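Local coordinates for protein endonuclease II (Enterobacteria phage t4, PDB 2WSH) that nicks and cuts cytosine-containing host DNA in a sequence-specific, magnesium-dependent way, so that the phage can reuse the nucleotides for its own DNA, at residues A[46-55]-A[128-137]. The protein carries 1 engineered substitution. Numbering follows the deposited sequence.
Sequences IAINDELVYI and FIKLFNPPWN. With PO4 (phosphate ion), chain E.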
loop_
_atom_site.group_PDB
_atom_site.type_symbol
_atom_site.label_atom_id
_atom_site.label_comp_id
_atom_site.label_asym_id
_atom_site.label_seq_id
_atom_site.Cartn_x
_atom_site.Cartn_y
_atom_site.Cartn_z
ATOM N N ILE A 46 7.630 6.327 26.087
ATOM C CA ILE A 46 7.985 6.945 27.348
ATOM C C ILE A 46 9.221 6.248 27.878
ATOM O O ILE A 46 9.269 5.016 27.921
ATOM C CB ILE A 46 6.845 6.835 28.373
ATOM C CG1 ILE A 46 5.560 7.425 27.795
ATOM C CG2 ILE A 46 7.227 7.534 29.676
ATOM C CD1 ILE A 46 4.420 7.492 28.791
ATOM N N ALA A 47 10.220 7.038 28.263
ATOM C CA ALA A 47 11.473 6.503 28.785
ATOM C C ALA A 47 11.768 7.073 30.161
ATOM O O ALA A 47 11.642 8.276 30.386
ATOM C CB ALA A 47 12.625 6.812 27.835
ATOM N N ILE A 48 12.147 6.192 31.080
ATOM C CA ILE A 48 12.493 6.575 32.440
ATOM C C ILE A 48 13.941 6.169 32.688
ATOM O O ILE A 48 14.284 4.988 32.619
ATOM C CB ILE A 48 11.583 5.879 33.475
ATOM C CG1 ILE A 48 10.104 6.100 33.139
ATOM C CG2 ILE A 48 11.881 6.386 34.875
ATOM C CD1 ILE A 48 9.644 7.540 33.289
ATOM N N ASN A 49 14.789 7.152 32.965
ATOM C CA ASN A 49 16.215 6.900 33.084
ATOM C C ASN A 49 16.742 6.177 31.842
ATOM O O ASN A 49 17.525 5.231 31.940
ATOM C CB ASN A 49 16.508 6.120 34.366
ATOM C CG ASN A 49 16.042 6.862 35.606
ATOM O OD1 ASN A 49 16.087 8.092 35.656
ATOM N ND2 ASN A 49 15.584 6.121 36.609
ATOM N N ASP A 50 16.267 6.617 30.679
ATOM C CA ASP A 50 16.708 6.090 29.387
ATOM C C ASP A 50 16.165 4.698 29.063
ATOM O O ASP A 50 16.580 4.083 28.082
ATOM C CB ASP A 50 18.238 6.086 29.305
ATOM C CG ASP A 50 18.831 7.471 29.451
ATOM O OD1 ASP A 50 18.372 8.393 28.744
ATOM O OD2 ASP A 50 19.757 7.636 30.272
ATOM N N GLU A 51 15.235 4.205 29.874
ATOM C CA GLU A 51 14.715 2.855 29.689
ATOM C C GLU A 51 13.249 2.893 29.276
ATOM O O GLU A 51 12.433 3.571 29.901
ATOM C CB GLU A 51 14.931 2.009 30.943
ATOM C CG GLU A 51 16.402 1.878 31.322
ATOM C CD GLU A 51 16.638 0.972 32.517
ATOM O OE1 GLU A 51 15.914 -0.037 32.658
ATOM O OE2 GLU A 51 17.555 1.269 33.312
ATOM N N LEU A 52 12.930 2.179 28.202
ATOM C CA LEU A 52 11.583 2.158 27.651
ATOM C C LEU A 52 10.594 1.564 28.650
ATOM O O LEU A 52 10.778 0.442 29.114
ATOM C CB LEU A 52 11.565 1.332 26.365
ATOM C CG LEU A 52 10.237 1.212 25.615
ATOM C CD1 LEU A 52 9.830 2.564 25.063
ATOM C CD2 LEU A 52 10.346 0.187 24.496
ATOM N N VAL A 53 9.544 2.314 28.974
ATOM C CA VAL A 53 8.509 1.797 29.864
ATOM C C VAL A 53 7.146 1.673 29.191
ATOM O O VAL A 53 6.278 0.948 29.672
ATOM C CB VAL A 53 8.376 2.632 31.153
ATOM C CG1 VAL A 53 9.693 2.647 31.908
ATOM C CG2 VAL A 53 7.907 4.053 30.838
ATOM N N TYR A 54 6.954 2.368 28.075
ATOM C CA TYR A 54 5.632 2.401 27.457
ATOM C C TYR A 54 5.651 2.782 25.983
ATOM O O TYR A 54 6.362 3.696 25.573
ATOM C CB TYR A 54 4.726 3.375 28.214
ATOM C CG TYR A 54 3.299 3.416 27.707
ATOM C CD1 TYR A 54 2.412 2.386 27.993
ATOM C CD2 TYR A 54 2.838 4.490 26.950
ATOM C CE1 TYR A 54 1.105 2.421 27.539
ATOM C CE2 TYR A 54 1.532 4.535 26.491
ATOM C CZ TYR A 54 0.671 3.496 26.789
ATOM O OH TYR A 54 -0.630 3.527 26.342
ATOM N N ILE A 55 4.850 2.071 25.197
ATOM C CA ILE A 55 4.624 2.413 23.799
ATOM C C ILE A 55 3.165 2.808 23.624
ATOM O O ILE A 55 2.264 2.026 23.927
ATOM C CB ILE A 55 4.918 1.224 22.866
ATOM C CG1 ILE A 55 6.419 0.953 22.791
ATOM C CG2 ILE A 55 4.366 1.494 21.467
ATOM C CD1 ILE A 55 7.181 1.992 22.002
ATOM N N PHE A 128 5.305 -3.249 18.311
ATOM C CA PHE A 128 6.282 -2.719 19.254
ATOM C C PHE A 128 6.050 -3.310 20.642
ATOM O O PHE A 128 6.994 -3.645 21.354
ATOM C CB PHE A 128 6.209 -1.193 19.321
ATOM C CG PHE A 128 7.018 -0.501 18.259
ATOM C CD1 PHE A 128 8.391 -0.654 18.212
ATOM C CD2 PHE A 128 6.404 0.305 17.317
ATOM C CE1 PHE A 128 9.146 -0.015 17.241
ATOM C CE2 PHE A 128 7.151 0.948 16.339
ATOM C CZ PHE A 128 8.521 0.786 16.304
ATOM N N ILE A 129 4.783 -3.432 21.019
ATOM C CA ILE A 129 4.432 -3.983 22.321
ATOM C C ILE A 129 4.862 -5.449 22.430
ATOM O O ILE A 129 5.459 -5.857 23.426
ATOM C CB ILE A 129 2.932 -3.831 22.601
ATOM C CG1 ILE A 129 2.568 -2.349 22.725
ATOM C CG2 ILE A 129 2.545 -4.588 23.859
ATOM C CD1 ILE A 129 1.078 -2.093 22.852
ATOM N N LYS A 130 4.578 -6.235 21.397
ATOM C CA LYS A 130 5.006 -7.632 21.371
ATOM C C LYS A 130 6.527 -7.735 21.340
ATOM O O LYS A 130 7.110 -8.683 21.868
ATOM C CB LYS A 130 4.404 -8.361 20.165
ATOM C CG LYS A 130 5.064 -9.694 19.850
ATOM C CD LYS A 130 4.567 -10.264 18.531
ATOM C CE LYS A 130 3.234 -10.979 18.694
ATOM N NZ LYS A 130 3.397 -12.326 19.311
ATOM N N LEU A 131 7.170 -6.744 20.731
ATOM C CA LEU A 131 8.619 -6.757 20.585
ATOM C C LEU A 131 9.340 -6.466 21.900
ATOM O O LEU A 131 10.265 -7.184 22.282
ATOM C CB LEU A 131 9.063 -5.763 19.509
ATOM C CG LEU A 131 10.559 -5.733 19.177
ATOM C CD1 LEU A 131 11.067 -7.123 18.825
ATOM C CD2 LEU A 131 10.840 -4.758 18.044
ATOM N N PHE A 132 8.911 -5.415 22.594
ATOM C CA PHE A 132 9.616 -4.957 23.790
ATOM C C PHE A 132 8.938 -5.322 25.112
ATOM O O PHE A 132 9.568 -5.263 26.166
ATOM C CB PHE A 132 9.833 -3.441 23.734
ATOM C CG PHE A 132 10.675 -2.993 22.578
ATOM C CD1 PHE A 132 11.965 -3.472 22.418
ATOM C CD2 PHE A 132 10.184 -2.079 21.661
ATOM C CE1 PHE A 132 12.747 -3.057 21.355
ATOM C CE2 PHE A 132 10.960 -1.658 20.597
ATOM C CZ PHE A 132 12.243 -2.151 20.442
ATOM N N ASN A 133 7.661 -5.691 25.062
ATOM C CA ASN A 133 6.901 -5.909 26.291
ATOM C C ASN A 133 7.141 -4.792 27.305
ATOM O O ASN A 133 7.554 -5.062 28.434
ATOM C CB ASN A 133 7.283 -7.244 26.936
ATOM C CG ASN A 133 6.947 -8.436 26.064
ATOM O OD1 ASN A 133 5.779 -8.698 25.767
ATOM N ND2 ASN A 133 7.974 -9.174 25.656
ATOM N N PRO A 134 6.892 -3.533 26.911
ATOM C CA PRO A 134 7.129 -2.450 27.870
ATOM C C PRO A 134 6.286 -2.673 29.122
ATOM O O PRO A 134 5.157 -3.138 29.012
ATOM C CB PRO A 134 6.664 -1.198 27.119
ATOM C CG PRO A 134 6.609 -1.601 25.671
ATOM C CD PRO A 134 6.264 -3.050 25.670
ATOM N N PRO A 135 6.834 -2.346 30.301
ATOM C CA PRO A 135 6.218 -2.637 31.602
ATOM C C PRO A 135 4.833 -2.019 31.763
ATOM O O PRO A 135 3.940 -2.634 32.352
ATOM C CB PRO A 135 7.188 -1.989 32.598
ATOM C CG PRO A 135 8.478 -1.885 31.862
ATOM C CD PRO A 135 8.099 -1.610 30.447
ATOM N N TRP A 136 4.656 -0.809 31.245
ATOM C CA TRP A 136 3.418 -0.064 31.459
ATOM C C TRP A 136 2.313 -0.432 30.480
ATOM O O TRP A 136 1.192 0.055 30.599
ATOM C CB TRP A 136 3.691 1.434 31.370
ATOM C CG TRP A 136 4.577 1.934 32.449
ATOM C CD1 TRP A 136 5.244 1.188 33.380
ATOM C CD2 TRP A 136 4.928 3.296 32.695
ATOM N NE1 TRP A 136 5.975 2.008 34.204
ATOM C CE2 TRP A 136 5.799 3.308 33.805
ATOM C CE3 TRP A 136 4.577 4.510 32.096
ATOM C CZ2 TRP A 136 6.333 4.485 34.321
ATOM C CZ3 TRP A 136 5.106 5.678 32.611
ATOM C CH2 TRP A 136 5.974 5.657 33.714
ATOM N N ASN A 137 2.633 -1.275 29.505
ATOM C CA ASN A 137 1.639 -1.737 28.546
ATOM C C ASN A 137 0.907 -2.969 29.062
ATOM O O ASN A 137 1.473 -4.061 29.101
ATOM C CB ASN A 137 2.294 -2.046 27.201
ATOM C CG ASN A 137 2.644 -0.792 26.424
ATOM O OD1 ASN A 137 3.784 -0.325 26.452
ATOM N ND2 ASN A 137 1.655 -0.227 25.742
HETATM P P PO4 E . -2.803 6.430 25.348
HETATM O O1 PO4 E . -1.845 5.290 25.107
HETATM O O2 PO4 E . -3.879 6.430 24.287
HETATM O O3 PO4 E . -3.447 6.321 26.712
HETATM O O4 PO4 E . -2.004 7.706 25.277
#
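The side-chain amide of N137 reads the backbone of I55 from both ends: its OD1 accepts the N-H of I55 at 2.9 Å, in the carbonyl plane on a lone pair, and its ND2 donates to I55 O at 3.0 Å. Asparagine suits this place because one flat group carries both acceptor and donor; both bonds are nearly straight and together fix the amide's rotation. The Y54 ring and this amide are nearly parallel (6°) but offset, ND2 lying past the ring's CE1 side, 3.2 Å from Y54 CE1.

One residue earlier, W136 N donates to V53 O at 2.9 Å; P135, lacking an N-H, only lays CD against that oxygen. With CG1 anti to the carbonyl carbon (chi1 -59°), V53 turns CG2 to the broad, flat indole, 3.4 Å from the centroid of the six-membered ring of W136, a CH-pi contact over the face. I46 CG2 and I48 CD1 reach the same indole obliquely. P134 CG meets I55 CG1, and L52 CD2 packs on F132 CD2 at 3.6 Å, joining strand 51-58 to the end of helix 121-132.

V53 and Y54 share I46 as partner in a classic bulge of the hairpin. Y54 and I55 belong to VYIG, the YIG half of the GIY-YIG signature; Y44 comes from the strand bearing the other half. Y54 OH hydrogen-bonds O1 of a phosphate that Y44, R64 and K83 also bind. The ion probably came from the crystallisation liquor, but its setting is consistent with a DNA phosphate site; N137 would then help position the tyrosine from the second shell.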